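Local coordinates for protein SusD homolog (Bacteroides thetaiotaomicron VPI-5482, PDB 3FDH) that probably binds glycans at the outer membrane as a largely helical lipoprotein of the SusD/RagB family, at residues K150-T153 and Q154-Y158; Q160-S163 and Y164-A168; A203-T206 and M207-I210; A479-N483 and G484-Y488; T74-N77 and S78-G81. All blocks are in the same frame, centred on the assembly; numbering follows the deposited sequence.

Interaction 1 of 5, residues K150-T153 and Q154-Y158; sequences KMDT and QQEIY
Thr-153 and Glu-156 hold each other by two reciprocal bonds where helix 154-171 begins, each side chain accepting from the other residue's backbone N-H. Thr-153 OG1 takes Glu-156 N at 2.9 Å. In return Glu-156 OE1 takes Thr-153 N at 3.0 Å, a nearly straight bond (167° at the hydrogen) whose donor stands above the carboxylate plane. Thr-153 OG1 lies between its own N and carbonyl carbon (chi1 64°), which sets the hydroxyl over the first helical turn; Glu-156 keeps CG beside its N (chi1 -75°), and from there its extended chain reaches back to Thr-153. The main chain adds a bond from Ile-157 N to Thr-153 O, 3.0 Å long.

The charges form a second group. Lys-150 NZ makes a salt bridge to Asp-152 OD1 at 2.8 Å. A longer one, 3.6 Å, joins the same NZ to Glu-156 OE1, the two side chains crossing at about a right angle. Since Asp-152 OD1 and Glu-156 OE1 are just 4.3 Å apart, the lysine probably offsets their mutual repulsion. A water bonded to Lys-150 NZ, Glu-156 OE1 and Met-151 O braces this network, while Asp-152 OD2 turns to Ser-133 N and Gln-160 NE2.

Apolar contact is slight: Asp-152 CB meets Ile-157 CG1 at 3.8 Å, and Ile-157 packs on Cys-120 and Ala-124 of helix 106-127.

Together this is a classic capping box, extended by a salt-bridge network, at the step from strand 151-152, paired antiparallel with 130-131, into a helix.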
loop_
_atom_site.group_PDB
_atom_site.type_symbol
_atom_site.label_atom_id
_atom_site.label_comp_id
_atom_site.label_asym_id
_atom_site.label_seq_id
_atom_site.Cartn_x
_atom_site.Cartn_y
_atom_site.Cartn_z
ATOM N N LYS A 150 10.394 5.631 24.797
ATOM C CA LYS A 150 11.127 6.656 24.085
ATOM C C LYS A 150 10.786 6.535 22.633
ATOM O O LYS A 150 10.358 5.491 22.147
ATOM C CB LYS A 150 12.652 6.520 24.232
ATOM C CG LYS A 150 13.275 5.351 23.480
ATOM C CD LYS A 150 14.788 5.314 23.675
ATOM C CE LYS A 150 15.493 4.306 22.767
ATOM N NZ LYS A 150 15.485 4.695 21.306
HETATM N N MSE A 151 10.990 7.639 21.941
HETATM C CA MSE A 151 10.874 7.619 20.515
HETATM C C MSE A 151 12.202 7.126 19.927
HETATM O O MSE A 151 13.280 7.493 20.357
HETATM C CB MSE A 151 10.440 8.977 19.983
HETATM C CG MSE A 151 8.925 9.302 20.227
HETATM SE SE MSE A 151 8.772 11.076 19.707
HETATM C CE MSE A 151 8.558 10.738 17.794
ATOM N N ASP A 152 12.084 6.183 19.011
ATOM C CA ASP A 152 13.226 5.653 18.260
ATOM C C ASP A 152 13.286 6.497 17.005
ATOM O O ASP A 152 12.258 6.996 16.526
ATOM C CB ASP A 152 12.987 4.213 17.763
ATOM C CG ASP A 152 13.050 3.168 18.865
ATOM O OD1 ASP A 152 13.278 3.517 20.045
ATOM O OD2 ASP A 152 12.850 1.986 18.517
ATOM N N THR A 153 14.481 6.642 16.457
ATOM C CA THR A 153 14.624 7.339 15.186
ATOM C C THR A 153 14.116 6.390 14.144
ATOM O O THR A 153 14.093 5.179 14.355
ATOM C CB THR A 153 16.070 7.685 14.826
ATOM O OG1 THR A 153 16.826 6.473 14.644
ATOM C CG2 THR A 153 16.691 8.594 15.893
ATOM N N GLN A 154 13.723 6.949 13.010
ATOM C CA GLN A 154 13.200 6.131 11.921
ATOM C C GLN A 154 14.281 5.161 11.477
ATOM O O GLN A 154 14.012 4.011 11.081
ATOM C CB GLN A 154 12.761 6.998 10.738
ATOM C CG GLN A 154 11.886 6.269 9.744
ATOM C CD GLN A 154 11.819 6.948 8.443
ATOM O OE1 GLN A 154 12.850 7.338 7.881
ATOM N NE2 GLN A 154 10.591 7.070 7.898
ATOM N N GLN A 155 15.521 5.621 11.566
ATOM C CA GLN A 155 16.647 4.778 11.172
ATOM C C GLN A 155 16.746 3.579 12.129
ATOM O O GLN A 155 16.944 2.449 11.700
ATOM C CB GLN A 155 17.954 5.558 11.099
ATOM C CG GLN A 155 19.130 4.724 10.612
ATOM C CD GLN A 155 20.451 5.515 10.640
ATOM O OE1 GLN A 155 20.547 6.583 11.263
ATOM N NE2 GLN A 155 21.468 4.984 9.974
ATOM N N GLU A 156 16.563 3.837 13.415
ATOM C CA GLU A 156 16.588 2.778 14.413
ATOM C C GLU A 156 15.472 1.778 14.178
ATOM O O GLU A 156 15.645 0.590 14.382
ATOM C CB GLU A 156 16.493 3.334 15.831
ATOM C CG GLU A 156 17.784 3.947 16.265
ATOM C CD GLU A 156 17.698 4.749 17.535
ATOM O OE1 GLU A 156 16.598 5.200 17.923
ATOM O OE2 GLU A 156 18.769 4.971 18.115
ATOM N N ILE A 157 14.333 2.274 13.716
ATOM C CA ILE A 157 13.179 1.396 13.492
ATOM C C ILE A 157 13.525 0.497 12.314
ATOM O O ILE A 157 13.300 -0.719 12.341
ATOM C CB ILE A 157 11.852 2.185 13.273
ATOM C CG1 ILE A 157 11.471 2.994 14.521
ATOM C CG2 ILE A 157 10.699 1.163 12.894
ATOM C CD1 ILE A 157 10.270 3.935 14.330
ATOM N N TYR A 158 14.114 1.080 11.276
ATOM C CA TYR A 158 14.500 0.299 10.084
ATOM C C TYR A 158 15.545 -0.780 10.397
ATOM O O TYR A 158 15.505 -1.888 9.841
ATOM C CB TYR A 158 14.872 1.147 8.861
ATOM C CG TYR A 158 13.657 1.268 7.933
ATOM C CD1 TYR A 158 12.720 2.256 8.090
ATOM C CD2 TYR A 158 13.420 0.323 6.984
ATOM C CE1 TYR A 158 11.612 2.326 7.283
ATOM C CE2 TYR A 158 12.301 0.358 6.191
ATOM C CZ TYR A 158 11.399 1.374 6.333
ATOM O OH TYR A 158 10.305 1.413 5.511
HETATM O O HOH W 1 16.305 7.005 19.911
HETATM O O HOH W 2 19.468 6.834 14.495
#

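Interaction 2 of 5, residues Q160-S163 and Y164-A168; sequences QIIS and YLDDA
Asp-166 N donates to Ile-162 O at 2.8 Å, the shortest of four successive i to i+4 backbone bonds within about two and a half turns of alpha helix 154-171. The others run from Tyr-164, Leu-165 and Asp-167 back to Gln-160, Ile-161 and Ser-163.

The side chains of Tyr-164 to Asp-167 lie back toward the carbonyls one turn earlier. Tyr-164 brings its ring carbon CD2 to 3.4 Å from Gln-160 O, and its hydroxyl goes on to Arg-90 NE of helix 76-95. Asp-166 OD2 lies 3.7 Å from the methyl Ile-162 CG2, whereas OD1 is taken up by a salt bridge to Lys-202. Leu-165 CD1 comes only loosely, 4.5 Å, to Ile-161 CG2; the leucine also packs on Leu-201 and Tyr-205 of helix 191-208 and on Ala-117 of helix 106-127. So one flank of the helix is greasy and the other polar.

On the polar flank Ser-163 has OG anti to its N (chi1 178°), which carries the hydroxyl toward the next turn. A water 2.7 Å from Ser-163 OG bridges the gap, donating to Asp-167 OD2 at 2.7 Å.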
loop_
_atom_site.group_PDB
_atom_site.type_symbol
_atom_site.label_atom_id
_atom_site.label_comp_id
_atom_site.label_asym_id
_atom_site.label_seq_id
_atom_site.Cartn_x
_atom_site.Cartn_y
_atom_site.Cartn_z
ATOM N N GLN A 160 15.593 -2.362 13.086
ATOM C CA GLN A 160 14.781 -3.387 13.757
ATOM C C GLN A 160 13.985 -4.167 12.746
ATOM O O GLN A 160 13.812 -5.373 12.840
ATOM C CB GLN A 160 13.852 -2.783 14.809
ATOM C CG GLN A 160 14.598 -2.156 15.957
ATOM C CD GLN A 160 13.699 -1.362 16.910
ATOM O OE1 GLN A 160 12.907 -1.930 17.675
ATOM N NE2 GLN A 160 13.891 -0.044 16.928
ATOM N N ILE A 161 13.570 -3.463 11.718
ATOM C CA ILE A 161 12.790 -4.068 10.643
ATOM C C ILE A 161 13.606 -5.130 9.912
ATOM O O ILE A 161 13.178 -6.291 9.724
ATOM C CB ILE A 161 12.300 -3.002 9.655
ATOM C CG1 ILE A 161 11.233 -2.148 10.338
ATOM C CG2 ILE A 161 11.759 -3.625 8.396
ATOM C CD1 ILE A 161 10.878 -0.846 9.602
ATOM N N ILE A 162 14.808 -4.748 9.524
ATOM C CA ILE A 162 15.681 -5.687 8.781
ATOM C C ILE A 162 16.079 -6.885 9.651
ATOM O O ILE A 162 16.162 -8.042 9.204
ATOM C CB ILE A 162 16.922 -4.994 8.246
ATOM C CG1 ILE A 162 16.495 -3.904 7.277
ATOM C CG2 ILE A 162 17.859 -6.025 7.571
ATOM C CD1 ILE A 162 15.722 -4.464 6.118
ATOM N N SER A 163 16.253 -6.586 10.918
ATOM C CA SER A 163 16.636 -7.593 11.895
ATOM C C SER A 163 15.530 -8.622 12.048
ATOM O O SER A 163 15.776 -9.832 12.094
ATOM C CB SER A 163 16.977 -6.921 13.215
ATOM O OG SER A 163 17.307 -7.879 14.205
ATOM N N TYR A 164 14.300 -8.146 12.094
ATOM C CA TYR A 164 13.157 -9.044 12.148
ATOM C C TYR A 164 13.100 -9.948 10.927
ATOM O O TYR A 164 12.779 -11.136 11.017
ATOM C CB TYR A 164 11.825 -8.312 12.299
ATOM C CG TYR A 164 11.441 -7.998 13.738
ATOM C CD1 TYR A 164 11.498 -8.963 14.718
ATOM C CD2 TYR A 164 10.939 -6.749 14.086
ATOM C CE1 TYR A 164 11.128 -8.674 16.020
ATOM C CE2 TYR A 164 10.555 -6.454 15.388
ATOM C CZ TYR A 164 10.651 -7.413 16.345
ATOM O OH TYR A 164 10.280 -7.113 17.646
ATOM N N LEU A 165 13.419 -9.378 9.774
ATOM C CA LEU A 165 13.331 -10.114 8.503
ATOM C C LEU A 165 14.438 -11.158 8.458
ATOM O O LEU A 165 14.231 -12.296 8.044
ATOM C CB LEU A 165 13.391 -9.179 7.282
ATOM C CG LEU A 165 12.126 -8.310 7.079
ATOM C CD1 LEU A 165 12.283 -7.316 5.930
ATOM C CD2 LEU A 165 10.889 -9.218 6.888
ATOM N N ASP A 166 15.596 -10.791 8.969
ATOM C CA ASP A 166 16.713 -11.745 8.979
ATOM C C ASP A 166 16.376 -12.894 9.907
ATOM O O ASP A 166 16.635 -14.061 9.605
ATOM C CB ASP A 166 18.018 -11.073 9.364
ATOM C CG ASP A 166 18.563 -10.192 8.264
ATOM O OD1 ASP A 166 18.214 -10.395 7.073
ATOM O OD2 ASP A 166 19.357 -9.298 8.612
ATOM N N ASP A 167 15.761 -12.561 11.033
ATOM C CA ASP A 167 15.368 -13.588 12.018
ATOM C C ASP A 167 14.380 -14.512 11.349
ATOM O O ASP A 167 14.460 -15.728 11.433
ATOM C CB ASP A 167 14.685 -12.977 13.231
ATOM C CG ASP A 167 15.636 -12.224 14.142
ATOM O OD1 ASP A 167 16.862 -12.349 13.973
ATOM O OD2 ASP A 167 15.143 -11.502 15.039
ATOM N N ALA A 168 13.414 -13.879 10.707
ATOM C CA ALA A 168 12.378 -14.601 9.967
ATOM C C ALA A 168 12.950 -15.568 8.928
ATOM O O ALA A 168 12.516 -16.724 8.800
ATOM C CB ALA A 168 11.425 -13.612 9.276
HETATM O O HOH W 3 15.272 -8.869 15.749
#

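Interaction 3 of 5, residues A203-T206 and M207-I210; sequences ARYT and MRLI
Ala-203 gives its carbonyl O to Met-207 N at 3.0 Å, a nearly straight bond (172° at the hydrogen).

Arg-204 follows, accepting Arg-208 N at its O. Both arginines set CG anti to N and lie side by side, pointing the same way, so Arg-208 NH2 rests 3.7 Å from the methylene Arg-204 CD, and Arg-204 O sits over one face of the Arg-208 guanidinium. The two guanidinium planes are 35° apart.

Tyr-205 offers its ring edge to the same group: CE1 is 4.0 Å from Arg-208 NH2, with the ring and guanidinium planes 81° apart. It also packs on Ile-161 and Leu-165 of helix 154-171.

With Thr-206 the pattern changes, for the helix ends after Arg-208: Thr-206 O receives Leu-209 N at 3.3 Å from well above the carbonyl plane, and the longer bond of that N to Tyr-205 O is weak. Thr-206 OG1 turns back to Lys-202 O.

Arg-204 NE and Arg-208 NH2 lie 4.6 Å apart beside acids: Arg-208 bridges Glu-433 and Asp-125, while Arg-204 bridges Glu-337 and reaches Glu-433 in a long, weak ion pair, which implies a buried charge network linking the helix to its neighbours.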
loop_
_atom_site.group_PDB
_atom_site.type_symbol
_atom_site.label_atom_id
_atom_site.label_comp_id
_atom_site.label_asym_id
_atom_site.label_seq_id
_atom_site.Cartn_x
_atom_site.Cartn_y
_atom_site.Cartn_z
ATOM N N ALA A 203 13.518 -6.278 -0.327
ATOM C CA ALA A 203 13.690 -5.482 -1.542
ATOM C C ALA A 203 12.982 -4.151 -1.351
ATOM O O ALA A 203 13.545 -3.073 -1.587
ATOM C CB ALA A 203 13.165 -6.213 -2.752
ATOM N N ARG A 204 11.728 -4.215 -0.902
ATOM C CA ARG A 204 10.932 -2.988 -0.718
ATOM C C ARG A 204 11.640 -2.017 0.191
ATOM O O ARG A 204 11.732 -0.811 -0.067
ATOM C CB ARG A 204 9.556 -3.316 -0.110
ATOM C CG ARG A 204 8.771 -2.092 0.377
ATOM C CD ARG A 204 7.472 -2.506 1.106
ATOM N NE ARG A 204 6.356 -2.895 0.221
ATOM C CZ ARG A 204 5.136 -3.161 0.679
ATOM N NH1 ARG A 204 4.888 -3.120 1.982
ATOM N NH2 ARG A 204 4.158 -3.430 -0.145
ATOM N N TYR A 205 12.179 -2.554 1.264
ATOM C CA TYR A 205 12.768 -1.713 2.332
ATOM C C TYR A 205 14.173 -1.233 2.001
ATOM O O TYR A 205 14.597 -0.180 2.455
ATOM C CB TYR A 205 12.747 -2.402 3.696
ATOM C CG TYR A 205 11.356 -2.819 4.155
ATOM C CD1 TYR A 205 10.247 -1.991 3.977
ATOM C CD2 TYR A 205 11.166 -4.017 4.827
ATOM C CE1 TYR A 205 8.986 -2.393 4.411
ATOM C CE2 TYR A 205 9.917 -4.416 5.287
ATOM C CZ TYR A 205 8.831 -3.623 5.065
ATOM O OH TYR A 205 7.606 -4.068 5.518
ATOM N N THR A 206 14.876 -2.013 1.183
ATOM C CA THR A 206 16.193 -1.599 0.713
ATOM C C THR A 206 16.028 -0.382 -0.199
ATOM O O THR A 206 16.723 0.647 -0.058
ATOM C CB THR A 206 16.958 -2.748 0.026
ATOM O OG1 THR A 206 17.169 -3.798 0.992
ATOM C CG2 THR A 206 18.319 -2.251 -0.532
HETATM N N MSE A 207 15.087 -0.484 -1.123
HETATM C CA MSE A 207 14.850 0.636 -2.041
HETATM C C MSE A 207 14.309 1.827 -1.262
HETATM O O MSE A 207 14.599 2.989 -1.568
HETATM C CB MSE A 207 13.898 0.243 -3.168
HETATM C CG MSE A 207 13.776 1.347 -4.200
HETATM SE SE MSE A 207 15.343 1.548 -5.247
HETATM C CE MSE A 207 14.856 0.043 -6.248
ATOM N N ARG A 208 13.547 1.545 -0.210
ATOM C CA ARG A 208 12.954 2.647 0.587
ATOM C C ARG A 208 13.984 3.623 1.111
ATOM O O ARG A 208 13.764 4.846 1.154
ATOM C CB ARG A 208 12.183 2.094 1.780
ATOM C CG ARG A 208 11.545 3.208 2.612
ATOM C CD ARG A 208 10.151 3.555 2.100
ATOM N NE ARG A 208 9.205 2.562 2.614
ATOM C CZ ARG A 208 8.489 1.709 1.890
ATOM N NH1 ARG A 208 8.500 1.744 0.576
ATOM N NH2 ARG A 208 7.676 0.869 2.499
ATOM N N LEU A 209 15.137 3.075 1.510
ATOM C CA LEU A 209 16.167 3.875 2.209
ATOM C C LEU A 209 17.311 4.358 1.326
ATOM O O LEU A 209 18.321 4.843 1.797
ATOM C CB LEU A 209 16.772 3.081 3.343
ATOM C CG LEU A 209 15.863 2.462 4.396
ATOM C CD1 LEU A 209 16.732 1.958 5.545
ATOM C CD2 LEU A 209 14.809 3.404 4.899
ATOM N N ILE A 210 17.113 4.211 0.044
ATOM C CA ILE A 210 18.163 4.484 -0.953
ATOM C C ILE A 210 18.761 5.879 -0.859
ATOM O O ILE A 210 19.947 6.062 -1.052
ATOM C CB ILE A 210 17.663 4.210 -2.400
ATOM C CG1 ILE A 210 18.854 4.033 -3.352
ATOM C CG2 ILE A 210 16.686 5.310 -2.877
ATOM C CD1 ILE A 210 19.726 2.835 -3.018
#

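Interaction 4 of 5, residues A479-N483 and G484-Y488; sequences AAYGN and GDYVY
Tyr-481 throws its ring off the helix with CG anti to N (chi1 169°), while Tyr-486 holds CG between its N and carbonyl carbon (chi1 80°); these settings bring the two side chains together at about a right angle, with Tyr-481 CD1 3.7 Å from Tyr-486 CE1. The Tyr-486 ring slides under the end of helix 475-481, so that Ala-480 O stands 3.7 Å above its plane, over the centre, and Val-487 CG1 lies against the opposite face. Ala-480 O also receives Arg-499 NH1. An alanine in place of Tyr-486 is likely to open a gap beneath Ala-480 O and take away the ring that meets Tyr-481 CD1.

Between the two tyrosines the chain makes a type II' beta turn from Tyr-481 to Gly-484, with Gly-482 at positive phi and Gly-484 N bonded to Tyr-481 O at 2.8 Å. The turn folds Gly-484 over the Tyr-481 ring in a CH-pi contact, CA 4.0 Å from the centroid. Tyr-481 OH is held by Ser-70 O.

Next comes an Asx turn: Asn-483 OD1 accepts Asp-485 N at 2.9 Å (164° at the hydrogen), and Asn-483 ND2 returns a weak bond to Asp-485 OD2. One water donates to Asn-483 OD1 and accepts from Tyr-486 N; a second, 2.8 Å from Asn-483 O, donates to that atom and to Asp-485 OD1.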
loop_
_atom_site.group_PDB
_atom_site.type_symbol
_atom_site.label_atom_id
_atom_site.label_comp_id
_atom_site.label_asym_id
_atom_site.label_seq_id
_atom_site.Cartn_x
_atom_site.Cartn_y
_atom_site.Cartn_z
ATOM N N ALA A 479 5.456 16.391 22.316
ATOM C CA ALA A 479 6.386 17.436 21.907
ATOM C C ALA A 479 6.644 17.362 20.400
ATOM O O ALA A 479 6.683 18.395 19.733
ATOM C CB ALA A 479 7.705 17.342 22.697
ATOM N N ALA A 480 6.770 16.150 19.862
ATOM C CA ALA A 480 7.060 15.954 18.444
ATOM C C ALA A 480 5.876 16.325 17.543
ATOM O O ALA A 480 6.054 16.781 16.412
ATOM C CB ALA A 480 7.475 14.517 18.150
ATOM N N TYR A 481 4.669 16.147 18.077
ATOM C CA TYR A 481 3.444 16.421 17.303
ATOM C C TYR A 481 3.228 17.932 17.179
ATOM O O TYR A 481 2.740 18.453 16.165
ATOM C CB TYR A 481 2.199 15.744 17.930
ATOM C CG TYR A 481 0.940 16.258 17.279
ATOM C CD1 TYR A 481 0.583 15.859 15.998
ATOM C CD2 TYR A 481 0.132 17.157 17.917
ATOM C CE1 TYR A 481 -0.545 16.376 15.398
ATOM C CE2 TYR A 481 -0.995 17.649 17.341
ATOM C CZ TYR A 481 -1.329 17.280 16.078
ATOM O OH TYR A 481 -2.440 17.831 15.507
ATOM N N GLY A 482 3.592 18.628 18.238
ATOM C CA GLY A 482 3.409 20.082 18.291
ATOM C C GLY A 482 1.957 20.465 18.025
ATOM O O GLY A 482 1.079 20.082 18.763
ATOM N N ASN A 483 1.717 21.235 16.969
ATOM C CA ASN A 483 0.357 21.682 16.607
ATOM C C ASN A 483 -0.044 21.025 15.321
ATOM O O ASN A 483 -1.086 21.322 14.734
ATOM C CB ASN A 483 0.243 23.207 16.477
ATOM C CG ASN A 483 1.077 23.769 15.359
ATOM O OD1 ASN A 483 1.673 23.027 14.581
ATOM N ND2 ASN A 483 1.112 25.084 15.261
ATOM N N GLY A 484 0.824 20.117 14.914
ATOM C CA GLY A 484 0.632 19.267 13.726
ATOM C C GLY A 484 1.076 19.861 12.393
ATOM O O GLY A 484 1.047 19.187 11.374
ATOM N N ASP A 485 1.467 21.132 12.398
ATOM C CA ASP A 485 1.851 21.787 11.125
ATOM C C ASP A 485 3.062 21.107 10.513
ATOM O O ASP A 485 3.301 21.150 9.314
ATOM C CB ASP A 485 2.136 23.279 11.313
ATOM C CG ASP A 485 0.893 24.090 11.573
ATOM O OD1 ASP A 485 -0.235 23.627 11.298
ATOM O OD2 ASP A 485 1.064 25.228 12.057
ATOM N N TYR A 486 3.806 20.434 11.366
ATOM C CA TYR A 486 5.071 19.756 10.960
ATOM C C TYR A 486 4.830 18.688 9.884
ATOM O O TYR A 486 5.708 18.332 9.102
ATOM C CB TYR A 486 5.799 19.163 12.198
ATOM C CG TYR A 486 5.182 17.848 12.618
ATOM C CD1 TYR A 486 3.939 17.792 13.258
ATOM C CD2 TYR A 486 5.813 16.646 12.301
ATOM C CE1 TYR A 486 3.354 16.555 13.589
ATOM C CE2 TYR A 486 5.251 15.426 12.658
ATOM C CZ TYR A 486 4.024 15.374 13.281
ATOM O OH TYR A 486 3.475 14.132 13.574
ATOM N N VAL A 487 3.591 18.228 9.779
ATOM C CA VAL A 487 3.296 17.160 8.819
ATOM C C VAL A 487 3.521 17.692 7.401
ATOM O O VAL A 487 3.742 16.938 6.463
ATOM C CB VAL A 487 1.857 16.560 8.974
ATOM C CG1 VAL A 487 1.607 16.075 10.442
ATOM C CG2 VAL A 487 0.827 17.530 8.547
ATOM N N TYR A 488 3.524 19.003 7.271
ATOM C CA TYR A 488 3.674 19.607 5.961
ATOM C C TYR A 488 5.067 20.140 5.697
ATOM O O TYR A 488 5.373 20.497 4.559
ATOM C CB TYR A 488 2.699 20.771 5.778
ATOM C CG TYR A 488 1.228 20.417 5.869
ATOM C CD1 TYR A 488 0.667 19.567 4.965
ATOM C CD2 TYR A 488 0.414 20.965 6.844
ATOM C CE1 TYR A 488 -0.704 19.246 5.021
ATOM C CE2 TYR A 488 -0.938 20.664 6.914
ATOM C CZ TYR A 488 -1.491 19.795 5.998
ATOM O OH TYR A 488 -2.846 19.506 6.041
HETATM O O HOH W 4 3.979 21.150 14.431
HETATM O O HOH W 5 -1.940 21.571 12.048
#

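Interaction 5 of 5, residues T74-N77 and S78-G81; sequences TFNN and SWNG
The Trp-79 indole has Asn-76 O at its edge, near the ring plane and 4.1 Å from CD1, and the Phe-75 ring has Ser-78 OG at its edge. Thr-74 CG2 lies over one face of Phe-75, 3.7 Å above the plane. The amides of Asn-76 and Asn-80 cross with their planes 74° apart, bringing the two ND2 atoms, both donors, to 3.3 Å; they do not bond to each other but share Ser-469, Asn-76 OD1 accepting from its N and Asn-80 ND2 donating to its OG. A water accepts from Asn-80 ND2 at 2.9 Å and donates to Asn-77 OD1 at 2.7 Å. A leucine in place of Asn-80 would probably leave Ser-469 OG and this water without their amide donor.

Phe-75 is the N-cap residue, and its O receives Trp-79 N at 2.8 Å. Two further bonds of the same step, Asn-80 N to Asn-76 O and Gly-81 N to Asn-77 O, establish the first turn of helix 76-95.

Trp-79 has CG anti to N (chi1 168°), which sends the indole away from that turn to meet Phe-127, at the end of helix 106-127, edge-to-face and to bond Asp-470 of helix 468-473. Phe-75 points to a different side, onto Ile-41 and Tyr-44 of helix 40-48, and stacks on Tyr-464.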
loop_
_atom_site.group_PDB
_atom_site.type_symbol
_atom_site.label_atom_id
_atom_site.label_comp_id
_atom_site.label_asym_id
_atom_site.label_seq_id
_atom_site.Cartn_x
_atom_site.Cartn_y
_atom_site.Cartn_z
ATOM N N THR A 74 -6.861 12.085 13.554
ATOM C CA THR A 74 -7.163 11.502 12.272
ATOM C C THR A 74 -6.746 10.067 12.113
ATOM O O THR A 74 -7.512 9.253 11.569
ATOM C CB THR A 74 -6.575 12.358 11.174
ATOM O OG1 THR A 74 -7.103 13.676 11.318
ATOM C CG2 THR A 74 -6.899 11.819 9.848
ATOM N N PHE A 75 -5.525 9.766 12.527
ATOM C CA PHE A 75 -4.998 8.391 12.370
ATOM C C PHE A 75 -4.816 7.715 13.687
ATOM O O PHE A 75 -4.057 6.776 13.796
ATOM C CB PHE A 75 -3.687 8.403 11.598
ATOM C CG PHE A 75 -3.857 8.948 10.194
ATOM C CD1 PHE A 75 -4.535 8.198 9.265
ATOM C CD2 PHE A 75 -3.413 10.226 9.841
ATOM C CE1 PHE A 75 -4.750 8.664 8.008
ATOM C CE2 PHE A 75 -3.636 10.723 8.574
ATOM C CZ PHE A 75 -4.309 9.942 7.651
ATOM N N ASN A 76 -5.530 8.191 14.691
ATOM C CA ASN A 76 -5.406 7.589 16.034
ATOM C C ASN A 76 -5.746 6.110 16.052
ATOM O O ASN A 76 -5.033 5.282 16.627
ATOM C CB ASN A 76 -6.256 8.295 17.073
ATOM C CG ASN A 76 -5.819 7.947 18.486
ATOM O OD1 ASN A 76 -4.636 7.993 18.799
ATOM N ND2 ASN A 76 -6.765 7.567 19.329
ATOM N N ASN A 77 -6.844 5.765 15.398
ATOM C CA ASN A 77 -7.258 4.366 15.326
ATOM C C ASN A 77 -6.238 3.494 14.605
ATOM O O ASN A 77 -5.883 2.399 15.074
ATOM C CB ASN A 77 -8.608 4.211 14.642
ATOM C CG ASN A 77 -9.756 4.647 15.508
ATOM O OD1 ASN A 77 -9.636 4.747 16.732
ATOM N ND2 ASN A 77 -10.901 4.912 14.872
ATOM N N SER A 78 -5.761 3.993 13.465
ATOM C CA SER A 78 -4.780 3.266 12.671
ATOM C C SER A 78 -3.520 3.062 13.463
ATOM O O SER A 78 -2.934 2.002 13.482
ATOM C CB SER A 78 -4.427 4.013 11.404
ATOM O OG SER A 78 -5.559 4.043 10.567
ATOM N N TRP A 79 -3.098 4.151 14.085
ATOM C CA TRP A 79 -1.930 4.184 14.979
ATOM C C TRP A 79 -2.043 3.121 16.084
ATOM O O TRP A 79 -1.178 2.273 16.295
ATOM C CB TRP A 79 -1.827 5.595 15.579
ATOM C CG TRP A 79 -0.888 5.795 16.716
ATOM C CD1 TRP A 79 -1.193 5.682 18.034
ATOM C CD2 TRP A 79 0.490 6.224 16.658
ATOM N NE1 TRP A 79 -0.094 5.991 18.804
ATOM C CE2 TRP A 79 0.950 6.322 17.980
ATOM C CE3 TRP A 79 1.374 6.537 15.617
ATOM C CZ2 TRP A 79 2.264 6.701 18.290
ATOM C CZ3 TRP A 79 2.678 6.914 15.933
ATOM C CH2 TRP A 79 3.101 6.997 17.244
ATOM N N ASN A 80 -3.121 3.201 16.823
ATOM C CA ASN A 80 -3.351 2.221 17.897
ATOM C C ASN A 80 -3.377 0.795 17.374
ATOM O O ASN A 80 -2.846 -0.126 17.978
ATOM C CB ASN A 80 -4.651 2.522 18.622
ATOM C CG ASN A 80 -4.549 3.752 19.484
ATOM O OD1 ASN A 80 -3.474 4.077 20.004
ATOM N ND2 ASN A 80 -5.671 4.437 19.663
ATOM N N GLY A 81 -3.945 0.635 16.195
ATOM C CA GLY A 81 -4.096 -0.696 15.585
ATOM C C GLY A 81 -2.778 -1.325 15.155
ATOM O O GLY A 81 -2.544 -2.518 15.346
HETATM O O HOH W 6 -7.362 6.071 11.929
HETATM O O HOH W 7 -8.207 3.506 18.675
#

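In the fold
Interaction 1 leads strand 151-152 into helix 154-171, and interaction 2 lies further along that helix, Asp-152 and Gln-160 joining the two; interaction 3, on the next helix, packs Tyr-205 against Ile-161 and Leu-165 of interaction 2 and meets Tyr-158 of interaction 1. It is the most buried of the five, and its charges are matched by acids of surrounding helices. Interactions 1 and 5 both start helices, one with a capping box, the other with backbone bonds at its first turn, its rings facing neighbouring elements. Interaction 4, farthest out, ends a helix, with waters and glycines in its turn; its Ala-480 touches Met-151, and interaction 5 lies about 8 Å from interaction 4 between nearest atoms.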